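Local coordinates for putative phenazine biosynthesis PhzC/PhzF protein (Clostridium difficile, PDB 4DUN) that probably works as an isomerase of the PhzF family, although the reaction and substrate of this particular member are not established, at residues Arg29-Pro32 with Leu33-Gln37; Tyr81-Ser84 with Asn85-Val89; Glu216-Lys220 with His221-Ala225. One frame throughout, in Å; residues are numbered along the deposited sequence.

The three contacts follow one another along the chain, each between neighbouring segments where a helix starts or stops. Interaction 1 begins helix 33-43, interaction 2 ends helix 73-87, and interaction 3 turns from helix 207-218 into strand 222-227. The PhzF family belongs to the diaminopimelate epimerase clan, whose fold has two similar lobes. Interactions 1 and 2 share one lobe, with centres about 22 Å apart; interaction 3 is in the other, its centre about 32 Å from that of interaction 2 and about 43 Å from that of interaction 1, on the opposite side of the chain's centre. None touches another, so they are three separate local contacts at helix ends.

Interaction 1 of 3, residues Arg29-Pro32 with Leu33-Gln37; sequences RRIP and LELMQ
The carbonyl oxygen of Pro-32 accepts from two backbone amides of the turn that follows it. Met-36 N donates the better bond, 3.1 Å to Pro-32 O with an N-H...O angle of 155°; Leu-35 N makes a weak, bent second one. Proline suits the N-cap because it has no N-H, and at a helix start no preceding turn offers a carbonyl to receive one. Apolar side chains pack beside this bond. Ile-31 lays its longer branch against Met-36, CG1 lying 3.8 Å from Met-36 CG. A chi1 of 68° puts CG1 between backbone N and carbonyl carbon, and CD1 then also approaches Leu-35 CD2, at 4.1 Å. Met-36, extended beyond CG, runs back along the loop until its CE is 3.6 Å from Ile-31 O. An unbranched, flexible thioether fits this path, and it also packs on Arg-61 and Phe-63 of strand 57-63. On another side Pro-32 CD touches Leu-35 CB, and Leu-35 packs on Phe-17 of the second subunit. The apolar pairing of Ile-31, just before the N-cap, with Met-36, four residues after it, is the hydrophobic staple of a helix N-terminus.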
# COMPACT_ATOMS: atom_id res chain seq x y z
N ARG A 29 19.79 -0.98 -17.10
CA ARG A 29 19.31 -1.70 -18.28
C ARG A 29 17.80 -1.86 -18.23
O ARG A 29 17.20 -1.75 -17.16
CB ARG A 29 19.97 -3.09 -18.35
CG ARG A 29 21.48 -3.07 -18.59
CD ARG A 29 22.09 -4.45 -18.60
NE ARG A 29 23.44 -4.42 -19.17
CZ ARG A 29 24.14 -5.50 -19.50
NH1 ARG A 29 23.64 -6.72 -19.32
NH2 ARG A 29 25.36 -5.37 -20.01
N ARG A 30 17.19 -2.18 -19.37
CA ARG A 30 15.76 -2.42 -19.47
C ARG A 30 15.37 -3.69 -18.78
O ARG A 30 16.11 -4.68 -18.82
CB ARG A 30 15.32 -2.54 -20.94
CG ARG A 30 15.61 -1.33 -21.75
CD ARG A 30 14.88 -1.39 -23.05
NE ARG A 30 15.26 -0.25 -23.87
CZ ARG A 30 14.75 0.97 -23.74
NH1 ARG A 30 13.84 1.22 -22.80
NH2 ARG A 30 15.16 1.95 -24.53
N ILE A 31 14.19 -3.67 -18.17
CA ILE A 31 13.59 -4.86 -17.58
C ILE A 31 12.18 -5.00 -18.20
O ILE A 31 11.62 -3.99 -18.66
CB ILE A 31 13.59 -4.84 -16.02
CG1 ILE A 31 12.65 -3.75 -15.46
CG2 ILE A 31 15.01 -4.75 -15.45
CD1 ILE A 31 12.41 -3.85 -13.95
N PRO A 32 11.57 -6.19 -18.21
CA PRO A 32 10.24 -6.31 -18.81
C PRO A 32 9.20 -5.43 -18.12
O PRO A 32 9.29 -5.22 -16.91
CB PRO A 32 9.90 -7.79 -18.62
CG PRO A 32 11.22 -8.47 -18.53
CD PRO A 32 12.09 -7.51 -17.78
N LEU A 33 8.21 -4.93 -18.89
CA LEU A 33 7.09 -4.14 -18.33
C LEU A 33 6.33 -4.97 -17.29
O LEU A 33 5.87 -4.41 -16.29
CB LEU A 33 6.12 -3.65 -19.42
CG LEU A 33 6.73 -2.74 -20.51
CD1 LEU A 33 5.65 -2.26 -21.47
CD2 LEU A 33 7.47 -1.56 -19.89
N GLU A 34 6.19 -6.31 -17.51
CA GLU A 34 5.52 -7.20 -16.55
C GLU A 34 6.28 -7.24 -15.21
O GLU A 34 5.64 -7.33 -14.15
CB GLU A 34 5.38 -8.61 -17.12
CG GLU A 34 4.20 -8.76 -18.07
CD GLU A 34 4.05 -10.12 -18.72
OE1 GLU A 34 5.02 -10.91 -18.68
OE2 GLU A 34 2.97 -10.39 -19.30
N LEU A 35 7.62 -7.16 -15.25
CA LEU A 35 8.43 -7.11 -14.02
C LEU A 35 8.26 -5.74 -13.34
O LEU A 35 8.17 -5.69 -12.11
CB LEU A 35 9.90 -7.42 -14.29
CG LEU A 35 10.83 -7.51 -13.04
CD1 LEU A 35 10.29 -8.48 -11.98
CD2 LEU A 35 12.24 -7.90 -13.45
N MET A 36 8.18 -4.62 -14.13
CA MET A 36 7.95 -3.30 -13.53
C MET A 36 6.61 -3.32 -12.78
O MET A 36 6.54 -2.82 -11.66
CB MET A 36 7.98 -2.17 -14.58
CG MET A 36 9.33 -1.94 -15.19
SD MET A 36 9.20 -0.60 -16.39
CE MET A 36 10.79 -0.79 -17.24
N GLN A 37 5.56 -3.93 -13.39
CA GLN A 37 4.25 -4.02 -12.75
C GLN A 37 4.33 -4.82 -11.44
O GLN A 37 3.75 -4.39 -10.44
CB GLN A 37 3.20 -4.67 -13.69
CG GLN A 37 1.78 -4.67 -13.08
CD GLN A 37 1.30 -3.27 -12.80
OE1 GLN A 37 0.87 -2.56 -13.71
NE2 GLN A 37 1.37 -2.82 -11.54

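Interaction 2 of 3, residues Tyr81-Ser84 with Asn85-Val89; sequences YVIS and NFIDV
Over one face of the Tyr-81 ring lies the amide of Asn-85, its ND2 3.3 Å above the ring plane and offset toward the rim, with the two planes 28° apart. The Phe-86 ring has Asn-85 CB over one face, while Val-82 O and Tyr-81 CE2 come at its edge, and it stacks with Tyr-7 of strand 4-11. Asparagine suits this place because its short amide can stack and still bond: ND2 donates to Tyr-81 O at 2.9 Å, nearly within the amide plane, and Asn-85 N donates to the same oxygen. With CG beside its backbone N (chi1 -82°), the amide is turned back toward that carbonyl. Two residues on, the helix widens. Ile-83 O accepts from Ile-87 N at 2.9 Å and from Asp-88 N at 2.8 Å, the two amides arriving from opposite faces of the carbonyl plane. One conformer of Ile-83 meets Ile-87 CG1, and both pack on Tyr-58. Ser-84 OG bonds to Val-91 O and to Arg-107, tying the helix onward. Strands 4-11, 57-63, 111-117 and 244-259 touch this helix, as expected for the central helix of a lobe in the diaminopimelate epimerase fold, here ending in a pi-type turn.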
# COMPACT_ATOMS: atom_id res chain seq x y z
N TYR A 81 14.11 14.46 -8.20
CA TYR A 81 14.81 14.57 -6.91
C TYR A 81 15.87 13.46 -6.81
O TYR A 81 17.04 13.73 -6.49
CB TYR A 81 13.80 14.49 -5.74
CG TYR A 81 14.45 14.27 -4.39
CD1 TYR A 81 14.83 15.35 -3.59
CD2 TYR A 81 14.74 12.99 -3.93
CE1 TYR A 81 15.44 15.16 -2.35
CE2 TYR A 81 15.40 12.78 -2.71
CZ TYR A 81 15.73 13.87 -1.92
OH TYR A 81 16.36 13.67 -0.71
N VAL A 82 15.50 12.23 -7.17
CA VAL A 82 16.43 11.11 -7.12
C VAL A 82 17.61 11.33 -8.09
O VAL A 82 18.76 11.13 -7.67
CB VAL A 82 15.71 9.76 -7.39
CG1 VAL A 82 16.71 8.63 -7.62
CG2 VAL A 82 14.77 9.42 -6.23
N ILE A 83 17.34 11.75 -9.34
CA ILE A 83 18.38 11.98 -10.35
C ILE A 83 19.42 13.01 -9.83
O ILE A 83 20.62 12.72 -9.83
CB ILE A 83 17.77 12.43 -11.73
CG1 ILE A 83 16.90 11.31 -12.38
CG2 ILE A 83 18.86 12.94 -12.71
CD1 ILE A 83 17.62 9.89 -12.69
N SER A 84 18.94 14.19 -9.40
CA SER A 84 19.81 15.29 -8.96
C SER A 84 20.46 15.06 -7.59
O SER A 84 21.49 15.67 -7.33
CB SER A 84 19.05 16.61 -8.96
OG SER A 84 19.99 17.68 -9.01
N ASN A 85 19.92 14.19 -6.74
CA ASN A 85 20.56 13.94 -5.45
C ASN A 85 21.50 12.73 -5.48
O ASN A 85 22.42 12.68 -4.65
CB ASN A 85 19.52 13.73 -4.34
CG ASN A 85 18.99 15.03 -3.79
OD1 ASN A 85 19.42 15.49 -2.72
ND2 ASN A 85 18.06 15.65 -4.52
N PHE A 86 21.27 11.76 -6.41
CA PHE A 86 22.06 10.52 -6.37
C PHE A 86 22.69 10.05 -7.68
O PHE A 86 23.68 9.31 -7.62
CB PHE A 86 21.15 9.37 -5.87
CG PHE A 86 20.57 9.64 -4.50
CD1 PHE A 86 21.35 9.53 -3.36
CD2 PHE A 86 19.25 10.08 -4.36
CE1 PHE A 86 20.83 9.83 -2.10
CE2 PHE A 86 18.73 10.36 -3.10
CZ PHE A 86 19.52 10.26 -1.98
N ILE A 87 22.12 10.40 -8.82
CA ILE A 87 22.55 9.84 -10.11
C ILE A 87 23.49 10.77 -10.84
O ILE A 87 24.59 10.35 -11.21
CB ILE A 87 21.30 9.46 -10.96
CG1 ILE A 87 20.24 8.62 -10.15
CG2 ILE A 87 21.68 8.81 -12.30
CD1 ILE A 87 20.74 7.32 -9.36
N ASP A 88 23.05 12.01 -11.07
CA ASP A 88 23.83 13.09 -11.67
C ASP A 88 23.77 14.21 -10.67
O ASP A 88 22.94 15.11 -10.79
CB ASP A 88 23.26 13.48 -13.05
CG ASP A 88 24.14 14.42 -13.87
OD1 ASP A 88 25.20 14.84 -13.36
OD2 ASP A 88 23.74 14.76 -15.00
N VAL A 89 24.59 14.09 -9.62
CA VAL A 89 24.55 14.96 -8.44
C VAL A 89 24.60 16.44 -8.81
O VAL A 89 25.55 16.91 -9.43
CB VAL A 89 25.61 14.59 -7.38
CG1 VAL A 89 25.49 15.50 -6.14
CG2 VAL A 89 25.48 13.13 -6.96

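Interaction 3 of 3, residues Glu216-Lys220 with His221-Ala225; sequences EKLGK and HKMVA
Lys-220 CB lies 3.8 Å from Met-223 CG, the methylene next to the sulfur, in the turn that joins helix 207-218 to strand 222-227. This is a helix C-terminus with glycine at C': Gly-219 is the first residue to leave helical geometry, and its positive phi of 65° lies in the left-handed region, a conformation that a residue without a side chain adopts easily. The chain swings round there, so that the last helical residue, Leu-218, points toward the strand. Its CD1 comes 4.2 Å from Met-223 SD, the two side chains running obliquely to each other. Met-223 bends at chi3 (-76°), which carries CE round to 3.9 Å from Lys-220 O; the unbranched, flexible thioether suits this curved path. Buried Met-223 is further packed by Trp-214 and Ser-215 of the helix and by Phe-187 of strand 187-193, so it joins helix to sheet. Ser-215 OG bonds to Lys-220 O, fixing the turn against the helix, and the backbone of Met-223 pairs with Cys-237 of the adjacent strand 233-239. Lysine serves in this exposed turn because its long aliphatic part lies along the chain while the ammonium reaches onward. The lysine side chain bends at chi3, bringing CE 3.6 Å from Lys-222 O, and NZ forms a salt bridge with Asp-186 OD1, while Asp-186 OD2 accepts from Val-224 N.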
# COMPACT_ATOMS: atom_id res chain seq x y z
N GLU A 216 -6.41 35.74 -10.91
CA GLU A 216 -7.38 36.76 -11.29
C GLU A 216 -8.12 37.30 -10.04
O GLU A 216 -8.27 38.52 -9.90
CB GLU A 216 -8.38 36.20 -12.32
CG GLU A 216 -9.43 37.18 -12.83
CD GLU A 216 -8.92 38.50 -13.39
OE1 GLU A 216 -9.48 39.55 -13.00
OE2 GLU A 216 -7.97 38.49 -14.20
N LYS A 217 -8.57 36.40 -9.15
CA LYS A 217 -9.30 36.75 -7.94
C LYS A 217 -8.47 37.54 -6.93
O LYS A 217 -8.99 38.46 -6.29
CB LYS A 217 -9.84 35.47 -7.24
CG LYS A 217 -11.03 34.82 -7.96
CD LYS A 217 -12.35 35.61 -7.77
CE LYS A 217 -13.40 35.22 -8.78
NZ LYS A 217 -14.66 36.00 -8.59
N LEU A 218 -7.18 37.19 -6.78
CA LEU A 218 -6.29 37.78 -5.77
C LEU A 218 -5.38 38.88 -6.34
O LEU A 218 -4.78 39.61 -5.56
CB LEU A 218 -5.44 36.68 -5.10
CG LEU A 218 -6.22 35.52 -4.41
CD1 LEU A 218 -5.27 34.47 -3.87
CD2 LEU A 218 -7.12 36.03 -3.26
N GLY A 219 -5.29 38.99 -7.66
CA GLY A 219 -4.44 39.96 -8.35
C GLY A 219 -2.96 39.70 -8.11
O GLY A 219 -2.20 40.65 -7.92
N LYS A 220 -2.55 38.42 -8.12
CA LYS A 220 -1.16 38.02 -7.87
C LYS A 220 -0.63 37.07 -8.94
O LYS A 220 -1.34 36.16 -9.36
CB LYS A 220 -1.05 37.32 -6.50
CG LYS A 220 -1.30 38.22 -5.30
CD LYS A 220 -1.27 37.42 -3.99
CE LYS A 220 0.12 37.30 -3.42
NZ LYS A 220 0.09 36.87 -2.00
N HIS A 221 0.65 37.24 -9.33
CA HIS A 221 1.28 36.36 -10.33
C HIS A 221 2.06 35.25 -9.64
O HIS A 221 2.26 34.20 -10.25
CB HIS A 221 2.17 37.14 -11.30
CG HIS A 221 1.42 37.85 -12.38
ND1 HIS A 221 1.87 39.05 -12.90
CD2 HIS A 221 0.26 37.52 -13.00
CE1 HIS A 221 0.99 39.40 -13.82
NE2 HIS A 221 -0.00 38.51 -13.91
N LYS A 222 2.50 35.47 -8.39
CA LYS A 222 3.23 34.50 -7.57
C LYS A 222 2.41 34.22 -6.34
O LYS A 222 2.02 35.16 -5.65
CB LYS A 222 4.62 35.01 -7.18
CG LYS A 222 5.64 34.99 -8.32
CD LYS A 222 7.04 35.37 -7.84
CE LYS A 222 7.78 34.25 -7.15
NZ LYS A 222 9.13 34.67 -6.71
N MET A 223 2.13 32.95 -6.09
CA MET A 223 1.29 32.53 -4.96
C MET A 223 1.79 31.26 -4.34
O MET A 223 2.58 30.53 -4.96
CB MET A 223 -0.17 32.29 -5.45
CG MET A 223 -0.89 33.52 -5.94
SD MET A 223 -2.50 33.13 -6.68
CE MET A 223 -1.95 32.44 -8.29
N VAL A 224 1.34 30.97 -3.12
CA VAL A 224 1.62 29.71 -2.45
C VAL A 224 0.26 29.05 -2.21
O VAL A 224 -0.71 29.73 -1.83
CB VAL A 224 2.51 29.81 -1.17
CG1 VAL A 224 1.78 30.48 -0.01
CG2 VAL A 224 3.05 28.44 -0.78
N ALA A 225 0.17 27.76 -2.49
CA ALA A 225 -1.04 26.97 -2.32
C ALA A 225 -0.77 25.80 -1.40
O ALA A 225 0.35 25.29 -1.34
CB ALA A 225 -1.53 26.46 -3.67